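PDB 6FKG: NAD(+) phosphorylase MbcT from Mycobacterium tuberculosis, which degrades NAD(+) by phosphorolysis as the toxic half of a type II toxin-antitoxin pair, killing the cell unless its partner MbcA blocks the active site. Local coordinates for residues B[18-24]-B[95-101]; B[25-31]-B[88-94]; B[54-59]-B[153-159]. All coordinates share one frame. Numbering follows the deposited sequence.

Contact 1 (B[18-24]-B[95-101]); sequences TIEWSET and DVTDLAV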
loop_
_atom_site.group_PDB
_atom_site.type_symbol
_atom_site.label_atom_id
_atom_site.label_comp_id
_atom_site.label_asym_id
_atom_site.label_seq_id
_atom_site.Cartn_x
_atom_site.Cartn_y
_atom_site.Cartn_z
ATOM N N THR B 18 25.641 -9.362 -38.297
ATOM C CA THR B 18 26.119 -10.644 -37.803
ATOM C C THR B 18 27.248 -11.165 -38.665
ATOM O O THR B 18 27.458 -10.688 -39.785
ATOM C CB THR B 18 25.006 -11.712 -37.795
ATOM O OG1 THR B 18 24.509 -11.874 -39.126
ATOM C CG2 THR B 18 23.858 -11.323 -36.876
ATOM N N ILE B 19 27.970 -12.146 -38.131
ATOM C CA ILE B 19 28.856 -12.977 -38.935
ATOM C C ILE B 19 28.419 -14.424 -38.755
ATOM O O ILE B 19 27.759 -14.755 -37.770
ATOM C CB ILE B 19 30.341 -12.831 -38.537
ATOM C CG1 ILE B 19 30.559 -13.321 -37.106
ATOM C CG2 ILE B 19 30.816 -11.393 -38.714
ATOM C CD1 ILE B 19 32.026 -13.377 -36.705
ATOM N N GLU B 20 28.766 -15.280 -39.708
ATOM C CA GLU B 20 28.526 -16.709 -39.548
ATOM C C GLU B 20 29.742 -17.347 -38.907
ATOM O O GLU B 20 30.853 -17.271 -39.431
ATOM C CB GLU B 20 28.210 -17.380 -40.885
ATOM C CG GLU B 20 26.765 -17.231 -41.306
ATOM C CD GLU B 20 26.375 -18.185 -42.416
ATOM O OE1 GLU B 20 27.276 -18.692 -43.119
ATOM O OE2 GLU B 20 25.160 -18.424 -42.582
ATOM N N TRP B 21 29.525 -17.972 -37.761
ATOM C CA TRP B 21 30.623 -18.494 -36.976
ATOM C C TRP B 21 30.512 -20.003 -36.795
ATOM O O TRP B 21 29.464 -20.522 -36.412
ATOM C CB TRP B 21 30.645 -17.790 -35.629
ATOM C CG TRP B 21 31.894 -17.947 -34.845
ATOM C CD1 TRP B 21 33.100 -17.357 -35.087
ATOM C CD2 TRP B 21 32.051 -18.708 -33.646
ATOM N NE1 TRP B 21 34.005 -17.717 -34.113
ATOM C CE2 TRP B 21 33.384 -18.542 -33.217
ATOM C CE3 TRP B 21 31.195 -19.516 -32.896
ATOM C CZ2 TRP B 21 33.878 -19.168 -32.082
ATOM C CZ3 TRP B 21 31.685 -20.130 -31.769
ATOM C CH2 TRP B 21 33.008 -19.947 -31.365
ATOM N N SER B 22 31.595 -20.708 -37.073
ATOM C CA SER B 22 31.628 -22.141 -36.828
ATOM C C SER B 22 32.814 -22.498 -35.952
ATOM O O SER B 22 33.938 -22.052 -36.191
ATOM C CB SER B 22 31.695 -22.916 -38.143
ATOM O OG SER B 22 30.689 -22.459 -39.030
ATOM N N GLU B 23 32.562 -23.310 -34.937
ATOM C CA GLU B 23 33.626 -23.745 -34.052
ATOM C C GLU B 23 33.169 -24.938 -33.230
ATOM O O GLU B 23 31.969 -25.136 -33.031
ATOM C CB GLU B 23 34.053 -22.596 -33.131
ATOM C CG GLU B 23 35.155 -22.914 -32.135
ATOM C CD GLU B 23 36.486 -23.223 -32.795
ATOM O OE1 GLU B 23 36.652 -24.336 -33.349
ATOM O OE2 GLU B 23 37.374 -22.344 -32.751
ATOM N N THR B 24 34.131 -25.738 -32.782
ATOM C CA THR B 24 33.883 -26.741 -31.766
ATOM C C THR B 24 33.926 -26.054 -30.403
ATOM O O THR B 24 34.945 -25.460 -30.033
ATOM C CB THR B 24 34.918 -27.868 -31.823
ATOM O OG1 THR B 24 34.825 -28.536 -33.090
ATOM C CG2 THR B 24 34.659 -28.860 -30.713
ATOM N N ASP B 95 29.570 -28.974 -31.410
ATOM C CA ASP B 95 29.939 -28.344 -32.670
ATOM C C ASP B 95 28.903 -27.292 -33.070
ATOM O O ASP B 95 27.697 -27.569 -33.122
ATOM C CB ASP B 95 30.080 -29.385 -33.785
ATOM C CG ASP B 95 31.381 -30.158 -33.711
ATOM O OD1 ASP B 95 32.320 -29.697 -33.031
ATOM O OD2 ASP B 95 31.475 -31.221 -34.360
ATOM N N VAL B 96 29.385 -26.088 -33.353
ATOM C CA VAL B 96 28.526 -24.983 -33.785
ATOM C C VAL B 96 28.812 -24.682 -35.257
ATOM O O VAL B 96 29.971 -24.508 -35.640
ATOM C CB VAL B 96 28.760 -23.720 -32.929
ATOM C CG1 VAL B 96 27.908 -22.558 -33.426
ATOM C CG2 VAL B 96 28.488 -24.020 -31.460
ATOM N N THR B 97 27.764 -24.617 -36.076
ATOM C CA THR B 97 27.930 -24.433 -37.516
ATOM C C THR B 97 27.139 -23.249 -38.051
ATOM O O THR B 97 25.920 -23.181 -37.897
ATOM C CB THR B 97 27.506 -25.698 -38.294
ATOM O OG1 THR B 97 28.243 -26.822 -37.799
ATOM C CG2 THR B 97 27.769 -25.533 -39.800
ATOM N N ASP B 98 27.863 -22.324 -38.678
ATOM C CA ASP B 98 27.298 -21.147 -39.334
ATOM C C ASP B 98 26.297 -20.360 -38.481
ATOM O O ASP B 98 25.281 -19.895 -38.991
ATOM C CB ASP B 98 26.643 -21.563 -40.651
ATOM C CG ASP B 98 27.639 -22.154 -41.629
ATOM O OD1 ASP B 98 28.792 -21.671 -41.669
ATOM O OD2 ASP B 98 27.274 -23.100 -42.355
ATOM N N LEU B 99 26.596 -20.196 -37.196
ATOM C CA LEU B 99 25.719 -19.439 -36.305
ATOM C C LEU B 99 25.854 -17.952 -36.605
ATOM O O LEU B 99 26.964 -17.415 -36.641
ATOM C CB LEU B 99 26.052 -19.723 -34.834
ATOM C CG LEU B 99 24.941 -19.507 -33.805
ATOM C CD1 LEU B 99 23.842 -20.532 -34.004
ATOM C CD2 LEU B 99 25.475 -19.556 -32.373
ATOM N N ALA B 100 24.722 -17.296 -36.845
ATOM C CA ALA B 100 24.703 -15.868 -37.157
ATOM C C ALA B 100 24.789 -15.078 -35.868
ATOM O O ALA B 100 23.798 -14.930 -35.157
ATOM C CB ALA B 100 23.434 -15.491 -37.944
ATOM N N VAL B 101 25.979 -14.574 -35.557
ATOM C CA VAL B 101 26.210 -13.990 -34.248
ATOM C C VAL B 101 26.688 -12.546 -34.317
ATOM O O VAL B 101 27.390 -12.151 -35.249
ATOM C CB VAL B 101 27.248 -14.815 -33.452
ATOM C CG1 VAL B 101 26.753 -16.236 -33.255
ATOM C CG2 VAL B 101 28.595 -14.813 -34.179
#

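Contact 2 (B[25-31]-B[88-94]); sequences CYRYTGA and AYRLHTI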
loop_
_atom_site.group_PDB
_atom_site.type_symbol
_atom_site.label_atom_id
_atom_site.label_comp_id
_atom_site.label_asym_id
_atom_site.label_seq_id
_atom_site.Cartn_x
_atom_site.Cartn_y
_atom_site.Cartn_z
ATOM N N CYS B 25 32.816 -26.115 -29.668
ATOM C CA CYS B 25 32.690 -25.377 -28.417
ATOM C C CYS B 25 32.427 -26.302 -27.242
ATOM O O CYS B 25 32.188 -27.496 -27.410
ATOM C CB CYS B 25 31.568 -24.340 -28.501
ATOM S SG CYS B 25 31.884 -23.014 -29.694
ATOM N N TYR B 26 32.447 -25.719 -26.051
ATOM C CA TYR B 26 32.393 -26.492 -24.826
ATOM C C TYR B 26 31.472 -25.839 -23.829
ATOM O O TYR B 26 31.451 -24.615 -23.665
ATOM C CB TYR B 26 33.807 -26.643 -24.230
ATOM C CG TYR B 26 34.741 -27.351 -25.170
ATOM C CD1 TYR B 26 35.437 -26.650 -26.153
ATOM C CD2 TYR B 26 34.895 -28.728 -25.108
ATOM C CE1 TYR B 26 36.273 -27.306 -27.037
ATOM C CE2 TYR B 26 35.726 -29.386 -25.979
ATOM C CZ TYR B 26 36.414 -28.672 -26.935
ATOM O OH TYR B 26 37.241 -29.339 -27.795
ATOM N N ARG B 27 30.705 -26.682 -23.159
ATOM C CA ARG B 27 29.788 -26.241 -22.143
ATOM C C ARG B 27 29.852 -27.220 -20.973
ATOM O O ARG B 27 30.007 -28.406 -21.205
ATOM C CB ARG B 27 28.370 -26.194 -22.715
ATOM C CG ARG B 27 27.374 -25.743 -21.720
ATOM C CD ARG B 27 25.954 -26.071 -22.137
ATOM N NE ARG B 27 25.076 -25.462 -21.159
ATOM C CZ ARG B 27 23.761 -25.586 -21.163
ATOM N NH1 ARG B 27 23.171 -26.303 -22.118
ATOM N NH2 ARG B 27 23.042 -24.985 -20.221
ATOM N N TYR B 28 29.693 -26.755 -19.734
ATOM C CA TYR B 28 29.576 -27.707 -18.630
ATOM C C TYR B 28 28.195 -27.557 -17.982
ATOM O O TYR B 28 27.575 -26.487 -18.022
ATOM C CB TYR B 28 30.731 -27.539 -17.596
ATOM C CG TYR B 28 30.561 -26.348 -16.682
ATOM C CD1 TYR B 28 30.825 -25.064 -17.132
ATOM C CD2 TYR B 28 30.137 -26.508 -15.370
ATOM C CE1 TYR B 28 30.652 -23.969 -16.313
ATOM C CE2 TYR B 28 29.953 -25.412 -14.541
ATOM C CZ TYR B 28 30.211 -24.151 -15.017
ATOM O OH TYR B 28 30.036 -23.061 -14.189
ATOM N N THR B 29 27.674 -28.667 -17.463
ATOM C CA THR B 29 26.399 -28.671 -16.770
ATOM C C THR B 29 26.494 -29.700 -15.661
ATOM O O THR B 29 27.383 -30.551 -15.674
ATOM C CB THR B 29 25.197 -29.073 -17.682
ATOM O OG1 THR B 29 25.328 -30.446 -18.063
ATOM C CG2 THR B 29 25.095 -28.189 -18.915
ATOM N N GLY B 30 25.561 -29.648 -14.720
ATOM C CA GLY B 30 25.321 -30.800 -13.870
ATOM C C GLY B 30 25.104 -32.022 -14.736
ATOM O O GLY B 30 24.593 -31.920 -15.870
ATOM N N ALA B 31 25.479 -33.179 -14.200
ATOM C CA ALA B 31 25.499 -34.422 -14.958
ATOM C C ALA B 31 24.107 -34.836 -15.438
ATOM O O ALA B 31 23.979 -35.575 -16.416
ATOM C CB ALA B 31 26.122 -35.539 -14.117
ATOM N N ALA B 88 28.438 -33.790 -9.179
ATOM C CA ALA B 88 28.524 -34.419 -10.495
ATOM C C ALA B 88 28.272 -33.442 -11.642
ATOM O O ALA B 88 27.136 -33.010 -11.864
ATOM C CB ALA B 88 27.544 -35.577 -10.577
ATOM N N TYR B 89 29.329 -33.110 -12.379
ATOM C CA TYR B 89 29.201 -32.283 -13.579
ATOM C C TYR B 89 29.698 -33.035 -14.808
ATOM O O TYR B 89 30.471 -33.991 -14.705
ATOM C CB TYR B 89 29.999 -30.983 -13.455
ATOM C CG TYR B 89 29.433 -29.978 -12.482
ATOM C CD1 TYR B 89 29.758 -30.031 -11.132
ATOM C CD2 TYR B 89 28.584 -28.969 -12.922
ATOM C CE1 TYR B 89 29.239 -29.089 -10.236
ATOM C CE2 TYR B 89 28.049 -28.031 -12.042
ATOM C CZ TYR B 89 28.395 -28.089 -10.702
ATOM O OH TYR B 89 27.880 -27.158 -9.828
ATOM N N ARG B 90 29.265 -32.583 -15.978
ATOM C CA ARG B 90 29.747 -33.148 -17.228
ATOM C C ARG B 90 30.189 -32.046 -18.184
ATOM O O ARG B 90 29.683 -30.916 -18.133
ATOM C CB ARG B 90 28.673 -34.035 -17.872
ATOM C CG ARG B 90 28.468 -35.354 -17.123
ATOM C CD ARG B 90 27.567 -36.312 -17.878
ATOM N NE ARG B 90 27.525 -37.629 -17.248
ATOM C CZ ARG B 90 26.574 -38.528 -17.474
ATOM N NH1 ARG B 90 26.609 -39.705 -16.863
ATOM N NH2 ARG B 90 25.586 -38.244 -18.311
ATOM N N LEU B 91 31.144 -32.389 -19.040
ATOM C CA LEU B 91 31.682 -31.478 -20.027
ATOM C C LEU B 91 31.208 -31.915 -21.403
ATOM O O LEU B 91 31.495 -33.029 -21.851
ATOM C CB LEU B 91 33.223 -31.460 -19.976
ATOM C CG LEU B 91 33.893 -30.609 -21.056
ATOM C CD1 LEU B 91 33.536 -29.133 -20.923
ATOM C CD2 LEU B 91 35.395 -30.804 -20.982
ATOM N N HIS B 92 30.488 -31.019 -22.063
ATOM C CA HIS B 92 29.899 -31.276 -23.368
ATOM C C HIS B 92 30.661 -30.608 -24.481
ATOM O O HIS B 92 30.920 -29.411 -24.435
ATOM C CB HIS B 92 28.460 -30.781 -23.397
ATOM C CG HIS B 92 27.659 -31.233 -22.229
ATOM N ND1 HIS B 92 27.291 -32.551 -22.050
ATOM C CD2 HIS B 92 27.166 -30.551 -21.167
ATOM C CE1 HIS B 92 26.594 -32.655 -20.930
ATOM N NE2 HIS B 92 26.506 -31.457 -20.376
ATOM N N THR B 93 31.003 -31.394 -25.485
ATOM C CA THR B 93 31.630 -30.894 -26.688
ATOM C C THR B 93 30.530 -30.696 -27.715
ATOM O O THR B 93 29.852 -31.652 -28.075
ATOM C CB THR B 93 32.667 -31.876 -27.220
ATOM O OG1 THR B 93 33.643 -32.130 -26.203
ATOM C CG2 THR B 93 33.350 -31.320 -28.457
ATOM N N ILE B 94 30.347 -29.459 -28.160
ATOM C CA ILE B 94 29.226 -29.105 -29.027
ATOM C C ILE B 94 29.740 -28.360 -30.244
ATOM O O ILE B 94 30.300 -27.270 -30.129
ATOM C CB ILE B 94 28.187 -28.243 -28.284
ATOM C CG1 ILE B 94 27.599 -29.030 -27.101
ATOM C CG2 ILE B 94 27.082 -27.775 -29.251
ATOM C CD1 ILE B 94 26.855 -28.176 -26.068
#

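Contact 3 (B[54-59]-B[153-159]); sequences FPAIYL and LVVTAYE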
loop_
_atom_site.group_PDB
_atom_site.type_symbol
_atom_site.label_atom_id
_atom_site.label_comp_id
_atom_site.label_asym_id
_atom_site.label_seq_id
_atom_site.Cartn_x
_atom_site.Cartn_y
_atom_site.Cartn_z
ATOM N N PHE B 54 13.937 -15.432 -22.722
ATOM C CA PHE B 54 14.368 -16.449 -23.671
ATOM C C PHE B 54 15.397 -17.352 -23.036
ATOM O O PHE B 54 16.159 -16.907 -22.183
ATOM C CB PHE B 54 14.941 -15.814 -24.961
ATOM C CG PHE B 54 16.034 -14.762 -24.727
ATOM C CD1 PHE B 54 17.371 -15.123 -24.668
ATOM C CD2 PHE B 54 15.709 -13.414 -24.615
ATOM C CE1 PHE B 54 18.376 -14.150 -24.474
ATOM C CE2 PHE B 54 16.685 -12.444 -24.430
ATOM C CZ PHE B 54 18.023 -12.805 -24.357
ATOM N N PRO B 55 15.426 -18.627 -23.459
ATOM C CA PRO B 55 16.503 -19.529 -23.058
ATOM C C PRO B 55 17.817 -19.061 -23.650
ATOM O O PRO B 55 17.850 -18.452 -24.728
ATOM C CB PRO B 55 16.089 -20.891 -23.644
ATOM C CG PRO B 55 14.673 -20.739 -24.095
ATOM C CD PRO B 55 14.439 -19.279 -24.339
ATOM N N ALA B 56 18.902 -19.331 -22.941
ATOM C CA ALA B 56 20.229 -19.002 -23.458
ATOM C C ALA B 56 21.226 -20.047 -22.997
ATOM O O ALA B 56 21.112 -20.572 -21.890
ATOM C CB ALA B 56 20.665 -17.600 -23.003
ATOM N N ILE B 57 22.196 -20.341 -23.864
ATOM C CA ILE B 57 23.223 -21.352 -23.612
ATOM C C ILE B 57 24.578 -20.684 -23.644
ATOM O O ILE B 57 24.891 -19.986 -24.602
ATOM C CB ILE B 57 23.236 -22.459 -24.687
ATOM C CG1 ILE B 57 21.891 -23.174 -24.793
ATOM C CG2 ILE B 57 24.324 -23.473 -24.393
ATOM C CD1 ILE B 57 21.890 -24.171 -25.946
ATOM N N TYR B 58 25.401 -20.918 -22.625
ATOM C CA TYR B 58 26.733 -20.331 -22.591
ATOM C C TYR B 58 27.805 -21.372 -22.933
ATOM O O TYR B 58 27.898 -22.415 -22.279
ATOM C CB TYR B 58 26.978 -19.711 -21.212
ATOM C CG TYR B 58 26.216 -18.411 -21.019
ATOM C CD1 TYR B 58 24.867 -18.416 -20.684
ATOM C CD2 TYR B 58 26.847 -17.182 -21.216
ATOM C CE1 TYR B 58 24.158 -17.226 -20.528
ATOM C CE2 TYR B 58 26.150 -15.990 -21.064
ATOM C CZ TYR B 58 24.803 -16.023 -20.731
ATOM O OH TYR B 58 24.107 -14.847 -20.590
ATOM N N LEU B 59 28.584 -21.094 -23.983
ATOM C CA LEU B 59 29.651 -21.987 -24.427
ATOM C C LEU B 59 30.973 -21.246 -24.505
ATOM O O LEU B 59 30.991 -20.038 -24.656
ATOM C CB LEU B 59 29.329 -22.590 -25.801
ATOM C CG LEU B 59 27.966 -23.304 -25.855
ATOM C CD1 LEU B 59 27.046 -22.582 -26.805
ATOM C CD2 LEU B 59 28.140 -24.730 -26.295
ATOM N N LEU B 153 30.486 -17.897 -26.371
ATOM C CA LEU B 153 29.344 -17.832 -27.265
ATOM C C LEU B 153 28.077 -17.945 -26.439
ATOM O O LEU B 153 27.919 -18.883 -25.655
ATOM C CB LEU B 153 29.396 -18.950 -28.305
ATOM C CG LEU B 153 28.134 -19.113 -29.154
ATOM C CD1 LEU B 153 27.835 -17.840 -29.950
ATOM C CD2 LEU B 153 28.265 -20.327 -30.065
ATOM N N VAL B 154 27.180 -16.984 -26.611
ATOM C CA VAL B 154 25.873 -17.042 -25.979
ATOM C C VAL B 154 24.849 -17.330 -27.056
ATOM O O VAL B 154 24.683 -16.518 -27.957
ATOM C CB VAL B 154 25.524 -15.729 -25.272
ATOM C CG1 VAL B 154 24.282 -15.910 -24.409
ATOM C CG2 VAL B 154 26.710 -15.283 -24.420
ATOM N N VAL B 155 24.193 -18.488 -26.980
ATOM C CA VAL B 155 23.232 -18.884 -28.004
ATOM C C VAL B 155 21.817 -18.645 -27.486
ATOM O O VAL B 155 21.426 -19.194 -26.467
ATOM C CB VAL B 155 23.400 -20.367 -28.404
ATOM C CG1 VAL B 155 22.438 -20.720 -29.531
ATOM C CG2 VAL B 155 24.831 -20.632 -28.832
ATOM N N THR B 156 21.050 -17.825 -28.190
ATOM C CA THR B 156 19.796 -17.324 -27.629
ATOM C C THR B 156 18.602 -17.923 -28.354
ATOM O O THR B 156 18.530 -17.869 -29.583
ATOM C CB THR B 156 19.734 -15.773 -27.684
ATOM O OG1 THR B 156 20.005 -15.322 -29.014
ATOM C CG2 THR B 156 20.788 -15.156 -26.765
ATOM N N ALA B 157 17.683 -18.509 -27.576
ATOM C CA ALA B 157 16.476 -19.145 -28.110
ATOM C C ALA B 157 16.829 -20.125 -29.235
ATOM O O ALA B 157 16.250 -20.093 -30.324
ATOM C CB ALA B 157 15.498 -18.097 -28.596
ATOM N N TYR B 158 17.807 -20.975 -28.935
ATOM C CA TYR B 158 18.337 -21.993 -29.825
ATOM C C TYR B 158 17.256 -22.757 -30.576
ATOM O O TYR B 158 17.300 -22.884 -31.805
ATOM C CB TYR B 158 19.200 -22.955 -28.994
ATOM C CG TYR B 158 19.396 -24.320 -29.580
ATOM C CD1 TYR B 158 18.990 -25.457 -28.885
ATOM C CD2 TYR B 158 19.999 -24.484 -30.826
ATOM C CE1 TYR B 158 19.168 -26.725 -29.426
ATOM C CE2 TYR B 158 20.183 -25.741 -31.371
ATOM C CZ TYR B 158 19.770 -26.859 -30.671
ATOM O OH TYR B 158 19.961 -28.110 -31.223
ATOM N N GLU B 159 16.281 -23.250 -29.822
ATOM C CA GLU B 159 15.243 -24.133 -30.346
ATOM C C GLU B 159 14.439 -23.505 -31.488
ATOM O O GLU B 159 14.171 -24.162 -32.495
ATOM C CB GLU B 159 14.307 -24.559 -29.204
ATOM C CG GLU B 159 14.991 -25.347 -28.063
ATOM C CD GLU B 159 15.701 -24.466 -27.014
ATOM O OE1 GLU B 159 15.905 -23.254 -27.246
ATOM O OE2 GLU B 159 16.051 -25.000 -25.938
HETATM O O HOH W 1 19.236 -21.105 -26.373
#

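Contact 1 (B[18-24]-B[95-101])
Residues 18-24 and 95-101 run antiparallel, and at Ile19, Trp21 and Glu23 the backbone groups are satisfied in two-way pairs. Ile19 N gives to Val101 O (2.9 Å) and Val101 N to Ile19 O (2.8 Å); Trp21 N reaches Leu99 O at 2.9 Å, and Leu99 N returns to Trp21 O at 3.0 Å. Past these pairs the register slips by one at a G1 beta bulge, where Asp98 and Leu99 both face Trp21. Asp98 has positive phi, a conformation that aspartate tolerates better than beta-branched residues do. The bulge turns Asp98 N from Trp21 O, and the small Ser22 accepts it instead through OG (2.9 Å). Pairing resumes at Glu23 N to Val96 O (2.9 Å) and Val96 N to Glu23 O (2.8 Å). Thr24 OG1 donates to Asp95 OD1 (2.8 Å), leaving OD2 for a salt bridge with Arg170. Trp21, Leu99 and Val101 pack against Leu153 of strand 150-156, while Gln168 of strand 167-174, Gln166 and Gln141 bond to Asp95, Thr97 and Ala100.

Contact 2 (B[25-31]-B[88-94])
Leu91 packs on Tyr26, its CD1 4.1 Å from Tyr26 CB; two residues earlier on the same strand, Tyr89 brings CD2 to 3.8 Å from CD2 of Tyr28, the two rings lying oblique. Helix 63-76 covers this side through Cys66, Val70 and Ala73, so large apolar surfaces suit it. On the other face Ile94 CD1 meets Arg27 CB at 4.2 Å. The strands are a regular antiparallel pair within the RES domain, of the ADP-ribosyl clan; three two-way bonded pairs hold them, including Arg27 N to His92 O (3.0 Å) and His92 N to Arg27 O (2.8 Å). Beside these, His92 NE2 donates to Thr29 OG1 (2.8 Å), which in turn donates a hydrogen bond to Gly30 O (2.7 Å). Ala31 N closes the end on Ala88 O (2.9 Å). The extended Arg27 reaches carbonyls of Ala35 and Ser37 in its own chain and of Glu111 of the MbcA chain; Tyr89 OH bonds to Val68 of that chain, Arg90 to Asp174 by a salt bridge.

Contact 3 (B[54-59]-B[153-159])
Ile57, Leu59 and Leu153 each give up 60 Å² or more to this pairing of strands 56-59 and 153-156, and together with Val155 they make one apolar face of it. Ile57 sits opposite Val155, their CB atoms 4.3 Å apart; both are beta-branched, a shape that suits extended backbone. Ile57 N bonds to Val155 O and Val155 N to Ile57 O, each at 2.9 Å, while Ile57 CD1 reaches along the face to CB of Tyr158 (4.2 Å). Leu59 is paired with Leu153 in the same two-way fashion, through Leu59 N to Leu153 O (2.9 Å) and Leu153 N to Leu59 O (2.8 Å). Leu59 is long enough for its CD1 to touch both CD2 of Leu153 (4.1 Å) and CG2 of Val155 (3.6 Å). This face rests on other strands of the sheet: Leu59 packs on Cys25 and Ile94, Leu153 on Trp21, Leu99 and Val101.

The other face carries Tyr58, whose ring takes CG1 of Val154 over its face in a CH-pi contact and also meets Phe114 of the MbcA chain; its hydroxyl bonds to Asn49. Where strand gives way to helix, Ala157 N bonds to Pro55 O at 2.9 Å, and a water accepts from Tyr158 N (2.9 Å) and lies 2.9 Å from Val155 O, one of several acceptors in reach. With aliphatic groups on one face and backbone polar groups matched in the strands, the chemistry is that of a buried core sheet, while Tyr58 places this pair beside the antitoxin that blocks the active site.

Overall arrangement
From the N terminus, strand 19-30 supplies 18-24 and then 25-31, the first halves of contacts 1 and 2. The chain next lays down 54-59, whose partner comes much later. After helices 63-76 and 81-84 it returns in strand 89-103: residues 88-94 close contact 2 across 56 intervening residues, and 95-101 close contact 1 across 70, so the shorter loop lies within the longer one. Contact 3 crosses both, since 54-59 falls inside those loops while 153-159 arrives 93 residues on. Contacts 1 and 2 thus form one long antiparallel pair of strands 19-30 and 89-103, and Leu59, Leu153 and Val155 of contact 3 pack against it, bringing separate limbs of one mixed sheet together.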